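Long-range contacts in pyruvate kinase (Toxoplasma gondii, PDB 3GG8), which catalyses the last step of glycolysis, in which the phosphate of phosphoenolpyruvate passes to ADP to give pyruvate and ATP: residues G221-I225 with R248-I252; V236-R240 with E267-D273; V309-M315 with G340-M345. All blocks are in the same frame, centred on the assembly; numbering follows the deposited sequence. Where two conformers were deposited one is given.

In the fold
All three contacts belong to the closed eight-stranded parallel barrel of the pyruvate kinase chain. Interaction 1 pairs neighbouring strands 224-227 and 251-256. Interaction 2 joins helix 233-243, which follows the first strand, to helix 265-271, the second helix after the other. The two contacts touch, with centres about 13 Å apart: Asp273 OD2 accepts a probable hydrogen bond from Ile252 N at 2.8 Å. Interaction 3 pairs strands 309-312 and 343-346, further round the same sheet. Its centre is about 19 Å from the other two, and nearest atoms are about 7 Å away. Segment 309-315 runs past the C-terminal end of its strand, the end of the barrel that carries the active site in this family.

Interaction 1: residues G221-I225 with R248-I252; sequences GCNFI and RHIRI
Arg251 and Asn223 make the first rung of a parallel strand pair. Arg251 N donates to Asn223 O at 3.0 Å, almost straight at 171°. The next rung is Ile225 N to Arg251 O at 2.9 Å. Both the N and the O of Arg251 are thus bonded to segment 221-225. A water extends the pairing beyond the strands. It accepts from Asn223 ND2 at 2.8 Å and donates to His249 O at 2.8 Å. Asn223 OD1 is taken by Ile98 N. The Arg251 chain is bent at its second torsion (-56°), which carries the guanidinium back along its own segment. There NH1 of Arg251 bonds to Arg248 O at 2.8 Å, an oxygen close to the guanidinium plane, with a weak second bond to Ile250 O. Arg251 CB lies 3.6 Å from Phe224 CD1, oblique to the ring. On the face opposite Phe224, Ile225 meets Ile250, which precedes its strand; CG1 of Ile225 lies 3.7 Å from CG2 of Ile250. Ile250 CG1 also rests on Cys222 O. The contact lies in the beta-alpha-beta unit of strand 224-227, helix 233-243 and strand 251-256. Helix 233-243 covers Ile250 and Ile252. Strand 97-101 flanks segment 221-225, and His447 of helix 442-447 meets the Phe224 ring edge-to-face.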
ATOM      1  N   GLY C 221     -14.468 -25.953  39.532  1.00 34.33           N
ATOM      2  CA  GLY C 221     -13.393 -25.214  38.902  1.00 34.53           C
ATOM      3  C   GLY C 221     -13.375 -25.247  37.381  1.00 34.80           C
ATOM      4  O   GLY C 221     -12.304 -25.185  36.767  1.00 34.78           O
ATOM      5  N   CYS C 222     -14.543 -25.341  36.753  1.00 34.69           N
ATOM      6  CA  CYS C 222     -14.577 -25.223  35.293  1.00 34.79           C
ATOM      7  C   CYS C 222     -14.288 -23.761  34.925  1.00 34.67           C
ATOM      8  O   CYS C 222     -14.749 -22.844  35.611  1.00 33.78           O
ATOM      9  CB  CYS C 222     -15.922 -25.671  34.742  1.00 35.29           C
ATOM     10  SG  CYS C 222     -16.261 -27.406  35.053  1.00 35.91           S
ATOM     11  N   ASN C 223     -13.486 -23.559  33.881  1.00 34.14           N
ATOM     12  CA  ASN C 223     -13.094 -22.211  33.473  1.00 34.63           C
ATOM     13  C   ASN C 223     -13.952 -21.685  32.334  1.00 34.36           C
ATOM     14  O   ASN C 223     -14.065 -20.477  32.149  1.00 34.51           O
ATOM     15  CB  ASN C 223     -11.607 -22.148  33.087  1.00 34.23           C
ATOM     16  CG  ASN C 223     -10.726 -22.894  34.067  1.00 36.14           C
ATOM     17  OD1 ASN C 223     -10.264 -24.003  33.780  1.00 35.52           O
ATOM     18  ND2 ASN C 223     -10.509 -22.302  35.242  1.00 34.65           N
ATOM     19  N   PHE C 224     -14.540 -22.603  31.571  1.00 34.48           N
ATOM     20  CA  PHE C 224     -15.409 -22.249  30.470  1.00 33.95           C
ATOM     21  C   PHE C 224     -16.695 -23.057  30.519  1.00 33.69           C
ATOM     22  O   PHE C 224     -16.696 -24.214  30.952  1.00 34.44           O
ATOM     23  CB  PHE C 224     -14.742 -22.552  29.119  1.00 33.63           C
ATOM     24  CG  PHE C 224     -13.510 -21.740  28.819  1.00 33.89           C
ATOM     25  CD1 PHE C 224     -13.608 -20.528  28.113  1.00 33.83           C
ATOM     26  CD2 PHE C 224     -12.242 -22.215  29.165  1.00 34.74           C
ATOM     27  CE1 PHE C 224     -12.466 -19.776  27.790  1.00 32.22           C
ATOM     28  CE2 PHE C 224     -11.090 -21.469  28.855  1.00 34.15           C
ATOM     29  CZ  PHE C 224     -11.208 -20.248  28.158  1.00 33.07           C
ATOM     30  N   ILE C 225     -17.780 -22.447  30.043  1.00 33.07           N
ATOM     31  CA  ILE C 225     -18.976 -23.179  29.649  1.00 32.49           C
ATOM     32  C   ILE C 225     -19.096 -23.103  28.122  1.00 31.97           C
ATOM     33  O   ILE C 225     -19.087 -22.020  27.540  1.00 31.98           O
ATOM     34  CB  ILE C 225     -20.273 -22.616  30.291  1.00 32.12           C
ATOM     35  CG1 ILE C 225     -20.144 -22.419  31.816  1.00 32.51           C
ATOM     36  CG2 ILE C 225     -21.490 -23.474  29.926  1.00 32.09           C
ATOM     37  CD1 ILE C 225     -20.034 -23.685  32.677  1.00 32.27           C
ATOM     38  N   ARG C 248     -18.066 -15.393  38.293  1.00 38.33           N
ATOM     39  CA  ARG C 248     -17.487 -14.277  37.514  1.00 39.13           C
ATOM     40  C   ARG C 248     -16.242 -14.661  36.711  1.00 37.95           C
ATOM     41  O   ARG C 248     -15.930 -14.025  35.696  1.00 38.50           O
ATOM     42  CB  ARG C 248     -17.214 -13.044  38.407  1.00 39.21           C
ATOM     43  CG  ARG C 248     -15.962 -13.141  39.300  1.00 40.86           C
ATOM     44  CD  ARG C 248     -15.875 -11.968  40.268  1.00 41.89           C
ATOM     45  NE  ARG C 248     -14.932 -12.223  41.361  1.00 48.79           N
ATOM     46  CZ  ARG C 248     -15.211 -12.948  42.450  1.00 51.64           C
ATOM     47  NH1 ARG C 248     -14.284 -13.119  43.388  1.00 52.32           N
ATOM     48  NH2 ARG C 248     -16.411 -13.508  42.607  1.00 53.12           N
ATOM     49  N   HIS C 249     -15.566 -15.715  37.162  1.00 36.88           N
ATOM     50  CA  HIS C 249     -14.305 -16.145  36.544  0.50 36.02           C
ATOM     51  C   HIS C 249     -14.514 -17.207  35.459  1.00 35.71           C
ATOM     52  O   HIS C 249     -13.562 -17.863  35.025  1.00 35.57           O
ATOM     53  CB  HIS C 249     -13.319 -16.672  37.594  0.50 35.95           C
ATOM     54  CG  HIS C 249     -12.999 -15.697  38.686  0.50 35.63           C
ATOM     55  ND1 HIS C 249     -12.185 -14.602  38.493  0.50 35.21           N
ATOM     56  CD2 HIS C 249     -13.364 -15.670  39.990  0.50 35.82           C
ATOM     57  CE1 HIS C 249     -12.079 -13.931  39.626  0.50 35.34           C
ATOM     58  NE2 HIS C 249     -12.782 -14.559  40.551  0.50 35.13           N
ATOM     59  N   ILE C 250     -15.751 -17.357  35.001  1.00 35.16           N
ATOM     60  CA  ILE C 250     -16.075 -18.345  33.977  1.00 34.36           C
ATOM     61  C   ILE C 250     -16.440 -17.655  32.664  1.00 34.64           C
ATOM     62  O   ILE C 250     -17.186 -16.665  32.641  1.00 34.77           O
ATOM     63  CB  ILE C 250     -17.174 -19.341  34.451  1.00 34.34           C
ATOM     64  CG1 ILE C 250     -16.703 -20.092  35.699  1.00 32.84           C
ATOM     65  CG2 ILE C 250     -17.535 -20.344  33.357  1.00 33.18           C
ATOM     66  CD1 ILE C 250     -17.765 -20.947  36.311  1.00 35.05           C
ATOM     67  N   ARG C 251     -15.867 -18.167  31.582  1.00 33.58           N
ATOM     68  CA  ARG C 251     -16.058 -17.593  30.263  1.00 33.42           C
ATOM     69  C   ARG C 251     -17.050 -18.439  29.441  1.00 33.06           C
ATOM     70  O   ARG C 251     -17.081 -19.664  29.566  1.00 32.37           O
ATOM     71  CB  ARG C 251     -14.703 -17.461  29.558  1.00 33.20           C
ATOM     72  CG  ARG C 251     -13.735 -16.458  30.237  1.00 34.18           C
ATOM     73  CD  ARG C 251     -14.337 -15.055  30.389  1.00 35.16           C
ATOM     74  NE  ARG C 251     -13.562 -14.185  31.288  1.00 36.98           N
ATOM     75  CZ  ARG C 251     -13.863 -13.982  32.572  1.00 38.77           C
ATOM     76  NH1 ARG C 251     -14.923 -14.577  33.099  1.00 38.87           N
ATOM     77  NH2 ARG C 251     -13.111 -13.188  33.330  1.00 39.21           N
ATOM     78  N   ILE C 252     -17.870 -17.761  28.635  1.00 32.38           N
ATOM     79  CA  ILE C 252     -18.963 -18.383  27.887  1.00 31.44           C
ATOM     80  C   ILE C 252     -18.600 -18.581  26.419  1.00 31.77           C
ATOM     81  O   ILE C 252     -18.215 -17.627  25.740  1.00 31.36           O
ATOM     82  CB  ILE C 252     -20.275 -17.550  28.021  1.00 31.29           C
ATOM     83  CG1 ILE C 252     -20.624 -17.349  29.500  1.00 29.79           C
ATOM     84  CG2 ILE C 252     -21.470 -18.243  27.317  1.00 29.77           C
ATOM     85  CD1 ILE C 252     -21.761 -16.379  29.723  1.00 26.81           C
TER
HETATM   86  O   HOH W   1     -11.834 -19.903  35.787  1.00 44.89           O

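Interaction 2: residues V236-R240 with E267-D273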
ATOM      1  N   VAL C 236     -26.938 -16.220  25.671  1.00 34.57           N
ATOM      2  CA  VAL C 236     -25.650 -15.875  26.288  1.00 33.66           C
ATOM      3  C   VAL C 236     -25.827 -14.980  27.521  1.00 33.86           C
ATOM      4  O   VAL C 236     -25.195 -15.219  28.546  1.00 32.91           O
ATOM      5  CB  VAL C 236     -24.691 -15.182  25.301  1.00 33.70           C
ATOM      6  CG1 VAL C 236     -23.330 -14.999  25.950  1.00 32.21           C
ATOM      7  CG2 VAL C 236     -24.576 -15.970  23.947  1.00 32.20           C
ATOM      8  N   ARG C 237     -26.664 -13.944  27.394  1.00 33.84           N
ATOM      9  CA  ARG C 237     -27.009 -13.054  28.514  1.00 34.03           C
ATOM     10  C   ARG C 237     -27.610 -13.843  29.678  1.00 34.03           C
ATOM     11  O   ARG C 237     -27.380 -13.527  30.856  1.00 34.35           O
ATOM     12  CB  ARG C 237     -27.975 -11.935  28.063  1.00 33.84           C
ATOM     13  CG  ARG C 237     -27.332 -10.909  27.129  1.00 34.07           C
ATOM     14  CD  ARG C 237     -28.207  -9.695  26.843  1.00 34.18           C
ATOM     15  NE  ARG C 237     -29.106  -9.909  25.709  1.00 37.30           N
ATOM     16  CZ  ARG C 237     -28.779  -9.750  24.422  1.00 36.99           C
ATOM     17  NH1 ARG C 237     -27.561  -9.371  24.060  1.00 36.45           N
ATOM     18  NH2 ARG C 237     -29.679  -9.978  23.485  1.00 37.24           N
ATOM     19  N   TYR C 238     -28.380 -14.868  29.333  1.00 33.96           N
ATOM     20  CA  TYR C 238     -29.023 -15.723  30.316  1.00 34.20           C
ATOM     21  C   TYR C 238     -28.009 -16.511  31.135  1.00 33.54           C
ATOM     22  O   TYR C 238     -28.096 -16.534  32.365  1.00 32.77           O
ATOM     23  CB  TYR C 238     -30.053 -16.655  29.651  1.00 35.02           C
ATOM     24  CG  TYR C 238     -30.688 -17.587  30.643  1.00 36.96           C
ATOM     25  CD1 TYR C 238     -31.466 -17.093  31.691  1.00 39.27           C
ATOM     26  CD2 TYR C 238     -30.484 -18.956  30.562  1.00 37.46           C
ATOM     27  CE1 TYR C 238     -32.035 -17.953  32.630  1.00 40.15           C
ATOM     28  CE2 TYR C 238     -31.044 -19.819  31.486  1.00 38.85           C
ATOM     29  CZ  TYR C 238     -31.809 -19.321  32.516  1.00 38.67           C
ATOM     30  OH  TYR C 238     -32.360 -20.188  33.434  1.00 39.14           O
ATOM     31  N   ILE C 239     -27.036 -17.137  30.455  1.00 32.84           N
ATOM     32  CA  ILE C 239     -25.959 -17.836  31.155  1.00 32.47           C
ATOM     33  C   ILE C 239     -25.119 -16.893  32.045  1.00 32.45           C
ATOM     34  O   ILE C 239     -24.788 -17.249  33.182  1.00 31.95           O
ATOM     35  CB  ILE C 239     -25.044 -18.619  30.209  1.00 32.42           C
ATOM     36  CG1 ILE C 239     -25.860 -19.623  29.392  1.00 32.26           C
ATOM     37  CG2 ILE C 239     -23.951 -19.338  31.020  1.00 32.22           C
ATOM     38  CD1 ILE C 239     -25.289 -19.936  28.048  1.00 30.41           C
ATOM     39  N   ARG C 240     -24.793 -15.703  31.529  1.00 32.35           N
ATOM     40  CA  ARG C 240     -24.013 -14.734  32.292  0.50 32.46           C
ATOM     41  C   ARG C 240     -24.701 -14.309  33.593  1.00 32.48           C
ATOM     42  O   ARG C 240     -24.045 -14.184  34.632  1.00 32.65           O
ATOM     43  CB  ARG C 240     -23.670 -13.513  31.444  0.50 32.51           C
ATOM     44  CG  ARG C 240     -22.762 -12.527  32.148  0.50 32.55           C
ATOM     45  CD  ARG C 240     -22.077 -11.608  31.171  0.50 33.38           C
ATOM     46  NE  ARG C 240     -21.047 -12.290  30.389  0.50 33.24           N
ATOM     47  CZ  ARG C 240     -21.095 -12.457  29.074  0.50 33.59           C
ATOM     48  NH1 ARG C 240     -20.100 -13.076  28.452  0.50 32.25           N
ATOM     49  NH2 ARG C 240     -22.137 -11.992  28.381  0.50 34.40           N
ATOM     50  N   GLU C 267     -24.455 -10.689  17.143  1.00 35.76           N
ATOM     51  CA  GLU C 267     -24.924 -10.375  18.487  1.00 36.48           C
ATOM     52  C   GLU C 267     -24.493 -11.470  19.485  1.00 35.70           C
ATOM     53  O   GLU C 267     -24.129 -11.165  20.631  1.00 36.36           O
ATOM     54  CB  GLU C 267     -26.442 -10.164  18.480  1.00 36.34           C
ATOM     55  CG  GLU C 267     -27.035  -9.465  19.735  1.00 38.94           C
ATOM     56  CD  GLU C 267     -28.577  -9.597  19.834  1.00 38.51           C
ATOM     57  OE1 GLU C 267     -29.204 -10.121  18.876  1.00 41.49           O
ATOM     58  OE2 GLU C 267     -29.154  -9.196  20.873  1.00 39.25           O
ATOM     59  N   ILE C 268     -24.511 -12.730  19.052  1.00 34.80           N
ATOM     60  CA  ILE C 268     -23.974 -13.834  19.864  1.00 34.24           C
ATOM     61  C   ILE C 268     -22.478 -13.611  20.170  1.00 34.20           C
ATOM     62  O   ILE C 268     -22.063 -13.642  21.322  1.00 33.96           O
ATOM     63  CB  ILE C 268     -24.198 -15.204  19.186  1.00 33.98           C
ATOM     64  CG1 ILE C 268     -25.687 -15.556  19.149  1.00 32.92           C
ATOM     65  CG2 ILE C 268     -23.388 -16.309  19.877  1.00 33.92           C
ATOM     66  CD1 ILE C 268     -26.029 -16.663  18.137  1.00 32.87           C
ATOM     67  N   LEU C 269     -21.684 -13.356  19.138  1.00 33.94           N
ATOM     68  CA  LEU C 269     -20.265 -13.105  19.320  1.00 34.48           C
ATOM     69  C   LEU C 269     -19.999 -11.935  20.269  1.00 35.33           C
ATOM     70  O   LEU C 269     -19.107 -12.020  21.112  1.00 35.89           O
ATOM     71  CB  LEU C 269     -19.589 -12.850  17.978  1.00 33.81           C
ATOM     72  CG  LEU C 269     -18.103 -12.490  17.949  1.00 33.62           C
ATOM     73  CD1 LEU C 269     -17.224 -13.463  18.719  1.00 32.50           C
ATOM     74  CD2 LEU C 269     -17.644 -12.379  16.478  1.00 34.04           C
ATOM     75  N   ALA C 270     -20.756 -10.846  20.118  1.00 35.54           N
ATOM     76  CA  ALA C 270     -20.575  -9.658  20.955  1.00 35.37           C
ATOM     77  C   ALA C 270     -20.819  -9.965  22.421  1.00 35.35           C
ATOM     78  O   ALA C 270     -20.143  -9.410  23.279  1.00 35.84           O
ATOM     79  CB  ALA C 270     -21.485  -8.503  20.493  1.00 34.99           C
ATOM     80  N   GLU C 271     -21.780 -10.840  22.712  1.00 35.31           N
ATOM     81  CA  GLU C 271     -22.088 -11.179  24.107  1.00 35.33           C
ATOM     82  C   GLU C 271     -21.156 -12.227  24.704  1.00 35.24           C
ATOM     83  O   GLU C 271     -21.074 -12.375  25.925  1.00 35.54           O
ATOM     84  CB  GLU C 271     -23.537 -11.661  24.243  1.00 35.40           C
ATOM     85  CG  GLU C 271     -24.584 -10.562  24.199  1.00 36.24           C
ATOM     86  CD  GLU C 271     -24.461  -9.560  25.334  1.00 38.15           C
ATOM     87  OE1 GLU C 271     -23.635  -9.777  26.243  1.00 39.17           O
ATOM     88  OE2 GLU C 271     -25.194  -8.539  25.318  1.00 40.49           O
ATOM     89  N   ALA C 272     -20.465 -12.955  23.842  1.00 35.35           N
ATOM     90  CA  ALA C 272     -19.712 -14.135  24.240  1.00 35.43           C
ATOM     91  C   ALA C 272     -18.250 -13.828  24.503  1.00 35.43           C
ATOM     92  O   ALA C 272     -17.748 -12.757  24.134  1.00 35.51           O
ATOM     93  CB  ALA C 272     -19.811 -15.180  23.162  1.00 35.31           C
ATOM     94  N   ASP C 273     -17.570 -14.792  25.123  1.00 34.52           N
ATOM     95  CA  ASP C 273     -16.141 -14.705  25.353  1.00 34.04           C
ATOM     96  C   ASP C 273     -15.354 -15.423  24.238  1.00 33.92           C
ATOM     97  O   ASP C 273     -14.131 -15.330  24.157  1.00 33.87           O
ATOM     98  CB  ASP C 273     -15.817 -15.232  26.752  1.00 33.75           C
ATOM     99  CG  ASP C 273     -16.536 -14.441  27.842  1.00 34.40           C
ATOM    100  OD1 ASP C 273     -16.328 -13.204  27.911  1.00 34.01           O
ATOM    101  OD2 ASP C 273     -17.326 -15.035  28.616  1.00 33.93           O
TER
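Arg237 and Arg240 of helix 233-243 meet Glu267, Glu271 and Asp273 in a salt-bridge network between two adjacent helices of the barrel's outer layer. The short axes of 236-240 and 267-271 run nearly parallel, at 20°, and approach to 10.5 Å. Arg237 bends at its third torsion (-87°), which turns the guanidinium toward the second helix. Its two terminal nitrogens then serve two carboxylates one helical turn apart. NH1 of Arg237 reaches Glu271 OE2 at 2.8 Å, on the anti side of that oxygen and tilted about 30° from the carboxylate plane. NH2 of Arg237 reaches Glu267 OE2 at 2.8 Å, from above the carboxylate plane. Both oxygens lie at the edge of the guanidinium, near its plane. Asp234, one turn earlier in the same helix, is a further partner of Arg237 NH2.

In one of its two conformers, Arg240 grips a single backbone oxygen end-on: NH1 lies 2.8 Å and NH2 2.7 Å from Glu271 O. NH2 of Arg240 also forms a longer salt bridge to Glu271 OE1 at 3.4 Å. The link from NH1 of Arg240 to Asp273 OD2 is weak, and this oxygen has its stronger partner in Ile252 N. Beneath the charges, Val236 packs on the base of Glu271, with CG1 of Val236 3.8 Å from Glu271 CB. Val236 CG2 faces Ile268 more loosely.

Glu271 is the last residue of its helix, and Arg240 in this conformer binds a carbonyl at the C-terminal end of the helix. There the guanidinium would probably offset the negative end of the helix dipole. The Glu271 carboxylate is paired closely with Arg237 and more distantly with Arg240, which would probably favour its ionised form.

Interaction 3: residues V309-M315 with G340-M345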
ATOM      1  N   VAL C 309     -11.672 -18.700  18.897  1.00 33.88           N
ATOM      2  CA  VAL C 309     -12.617 -19.549  18.161  1.00 33.38           C
ATOM      3  C   VAL C 309     -12.119 -20.999  18.201  1.00 33.09           C
ATOM      4  O   VAL C 309     -10.919 -21.255  17.999  1.00 33.48           O
ATOM      5  CB  VAL C 309     -12.879 -19.028  16.690  1.00 33.77           C
ATOM      6  CG1 VAL C 309     -11.618 -18.995  15.855  1.00 32.26           C
ATOM      7  CG2 VAL C 309     -14.010 -19.821  15.982  1.00 32.96           C
ATOM      8  N   ILE C 310     -13.023 -21.926  18.519  1.00 32.01           N
ATOM      9  CA  ILE C 310     -12.729 -23.369  18.460  1.00 31.47           C
ATOM     10  C   ILE C 310     -13.426 -24.037  17.261  1.00 31.73           C
ATOM     11  O   ILE C 310     -14.611 -23.865  17.052  1.00 31.02           O
ATOM     12  CB  ILE C 310     -13.160 -24.101  19.754  1.00 31.58           C
ATOM     13  CG1 ILE C 310     -12.688 -23.327  21.000  1.00 30.44           C
ATOM     14  CG2 ILE C 310     -12.697 -25.584  19.763  1.00 29.33           C
ATOM     15  CD1 ILE C 310     -13.400 -23.777  22.260  1.00 33.84           C
ATOM     16  N   THR C 311     -12.657 -24.789  16.488  1.00 32.14           N
ATOM     17  CA  THR C 311     -13.174 -25.600  15.401  1.00 33.35           C
ATOM     18  C   THR C 311     -13.375 -27.049  15.884  1.00 33.73           C
ATOM     19  O   THR C 311     -12.421 -27.736  16.280  1.00 33.36           O
ATOM     20  CB  THR C 311     -12.224 -25.526  14.178  1.00 33.31           C
ATOM     21  OG1 THR C 311     -12.040 -24.148  13.826  1.00 34.04           O
ATOM     22  CG2 THR C 311     -12.800 -26.267  12.984  1.00 32.23           C
ATOM     23  N   ALA C 312     -14.625 -27.498  15.832  1.00 34.05           N
ATOM     24  CA  ALA C 312     -15.017 -28.742  16.456  1.00 34.84           C
ATOM     25  C   ALA C 312     -15.749 -29.669  15.486  1.00 35.60           C
ATOM     26  O   ALA C 312     -16.301 -29.221  14.471  1.00 36.15           O
ATOM     27  CB  ALA C 312     -15.878 -28.458  17.695  1.00 34.38           C
ATOM     28  N   THR C 313     -15.724 -30.963  15.821  1.00 35.74           N
ATOM     29  CA  THR C 313     -16.453 -32.038  15.148  1.00 35.33           C
ATOM     30  C   THR C 313     -15.847 -32.383  13.809  1.00 36.00           C
ATOM     31  O   THR C 313     -15.247 -31.536  13.135  1.00 36.19           O
ATOM     32  CB  THR C 313     -17.974 -31.772  14.964  1.00 35.17           C
ATOM     33  OG1 THR C 313     -18.180 -30.967  13.802  1.00 35.29           O
ATOM     34  CG2 THR C 313     -18.591 -31.098  16.185  1.00 34.97           C
ATOM     35  N   GLN C 314     -16.007 -33.650  13.443  1.00 35.49           N
ATOM     36  CA  GLN C 314     -15.526 -34.174  12.191  1.00 35.73           C
ATOM     37  C   GLN C 314     -14.103 -33.709  11.864  1.00 35.29           C
ATOM     38  O   GLN C 314     -13.840 -33.249  10.747  1.00 34.44           O
ATOM     39  CB  GLN C 314     -16.492 -33.799  11.071  1.00 35.78           C
ATOM     40  CG  GLN C 314     -17.945 -34.083  11.406  1.00 37.31           C
ATOM     41  CD  GLN C 314     -18.835 -33.862  10.214  1.00 38.44           C
ATOM     42  OE1 GLN C 314     -18.637 -32.926   9.432  1.00 39.31           O
ATOM     43  NE2 GLN C 314     -19.816 -34.729  10.059  1.00 38.90           N
ATOM     44  N   MET C 315     -13.209 -33.841  12.844  1.00 34.96           N
ATOM     45  CA  MET C 315     -11.817 -33.410  12.719  1.00 35.49           C
ATOM     46  C   MET C 315     -10.885 -34.535  12.276  1.00 35.44           C
ATOM     47  O   MET C 315     -10.434 -34.567  11.127  1.00 35.14           O
ATOM     48  CB  MET C 315     -11.338 -32.772  14.030  1.00 35.92           C
ATOM     49  CG  MET C 315     -12.080 -31.463  14.356  1.00 37.16           C
ATOM     50  SD  MET C 315     -11.623 -30.096  13.247  1.00 41.97           S
ATOM     51  CE  MET C 315     -10.207 -29.489  14.144  1.00 37.12           C
ATOM     52  N   GLY C 340      -7.697 -19.408  10.456  1.00 36.86           N
ATOM     53  CA  GLY C 340      -7.317 -18.541  11.569  1.00 35.97           C
ATOM     54  C   GLY C 340      -7.766 -19.010  12.938  1.00 35.56           C
ATOM     55  O   GLY C 340      -7.823 -18.221  13.875  1.00 36.09           O
ATOM     56  N   THR C 341      -8.060 -20.295  13.073  1.00 35.15           N
ATOM     57  CA  THR C 341      -8.648 -20.811  14.312  1.00 35.07           C
ATOM     58  C   THR C 341      -7.692 -20.730  15.507  1.00 35.05           C
ATOM     59  O   THR C 341      -6.491 -20.924  15.351  1.00 34.59           O
ATOM     60  CB  THR C 341      -9.181 -22.275  14.143  1.00 35.03           C
ATOM     61  OG1 THR C 341     -10.108 -22.571  15.201  1.00 34.78           O
ATOM     62  CG2 THR C 341      -8.031 -23.288  14.156  1.00 33.84           C
ATOM     63  N   ASP C 342      -8.239 -20.445  16.689  1.00 35.07           N
ATOM     64  CA  ASP C 342      -7.446 -20.404  17.904  1.00 35.42           C
ATOM     65  C   ASP C 342      -7.218 -21.799  18.413  1.00 35.88           C
ATOM     66  O   ASP C 342      -6.098 -22.123  18.836  1.00 36.42           O
ATOM     67  CB  ASP C 342      -8.121 -19.557  18.989  1.00 35.54           C
ATOM     68  CG  ASP C 342      -8.030 -18.066  18.700  1.00 37.51           C
ATOM     69  OD1 ASP C 342      -7.005 -17.443  19.060  1.00 39.67           O
ATOM     70  OD2 ASP C 342      -8.980 -17.519  18.095  1.00 38.51           O
ATOM     71  N   CYS C 343      -8.290 -22.611  18.383  1.00 35.56           N
ATOM     72  CA  CYS C 343      -8.290 -23.996  18.857  1.00 34.56           C
ATOM     73  C   CYS C 343      -8.823 -24.983  17.828  1.00 34.39           C
ATOM     74  O   CYS C 343      -9.687 -24.665  17.003  1.00 33.21           O
ATOM     75  CB  CYS C 343      -9.126 -24.157  20.127  1.00 35.22           C
ATOM     76  SG  CYS C 343      -8.729 -23.029  21.483  1.00 35.68           S
ATOM     77  N   VAL C 344      -8.281 -26.193  17.897  1.00 34.38           N
ATOM     78  CA  VAL C 344      -8.817 -27.352  17.197  1.00 34.17           C
ATOM     79  C   VAL C 344      -9.238 -28.369  18.269  1.00 33.84           C
ATOM     80  O   VAL C 344      -8.581 -28.493  19.308  1.00 33.96           O
ATOM     81  CB  VAL C 344      -7.794 -27.933  16.188  1.00 34.40           C
ATOM     82  CG1 VAL C 344      -7.734 -27.065  14.932  1.00 33.50           C
ATOM     83  CG2 VAL C 344      -6.401 -28.052  16.827  1.00 36.16           C
ATOM     84  N   MET C 345     -10.349 -29.065  18.040  1.00 33.33           N
ATOM     85  CA  MET C 345     -10.929 -29.899  19.081  1.00 33.45           C
ATOM     86  C   MET C 345     -11.078 -31.347  18.664  1.00 33.35           C
ATOM     87  O   MET C 345     -11.516 -31.636  17.538  1.00 33.49           O
ATOM     88  CB  MET C 345     -12.281 -29.354  19.529  1.00 33.08           C
ATOM     89  CG  MET C 345     -12.871 -30.089  20.719  1.00 33.02           C
ATOM     90  SD  MET C 345     -14.447 -29.364  21.168  1.00 34.08           S
ATOM     91  CE  MET C 345     -15.598 -30.532  20.480  1.00 31.33           C
TER
HETATM   92  O   HOH W   2     -14.094 -32.725  17.275  1.00 28.23           O
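Thr311 and Thr341 turn their hydroxyls toward each other through different first torsions. In Thr311, OG1 lies opposite the carbonyl carbon (chi1 -55°). In Thr341 it lies opposite the backbone N (chi1 -162°). Both belong to a beta-alpha-beta unit of the barrel, strand 309-312, helix 327-339 and strand 343-346. Thr311 OG1 donates to Thr341 OG1 at 2.8 Å. Thr341 OG1 donates to Cys343 O at 2.8 Å. That carbonyl also accepts from Thr311 N at 3.0 Å, and the two donors reach it from opposite faces of its plane. The buried hydroxyls are tied into the parallel pairing. Nearer the strand start, Cys343 N binds Val309 O at 3.0 Å. The Asp342 carboxylate takes Val309 N through OD2, also at 3.0 Å, while OD1 accepts from Arg452 N. Gly340, with positive phi, is the C-prime residue of the Schellman motif that ends helix 327-339. Ile310 packs on Cys343 and Met345. Met315 CE lies against Val344 CB. Past the end of strand 309-312, a water accepts from Thr313 N at 2.8 Å and donates to Met345 O. The Met345 chain is extended to SD, then bends (chi3 102°), setting CE 3.5 Å from Ala312 CB, a tight carbon pair.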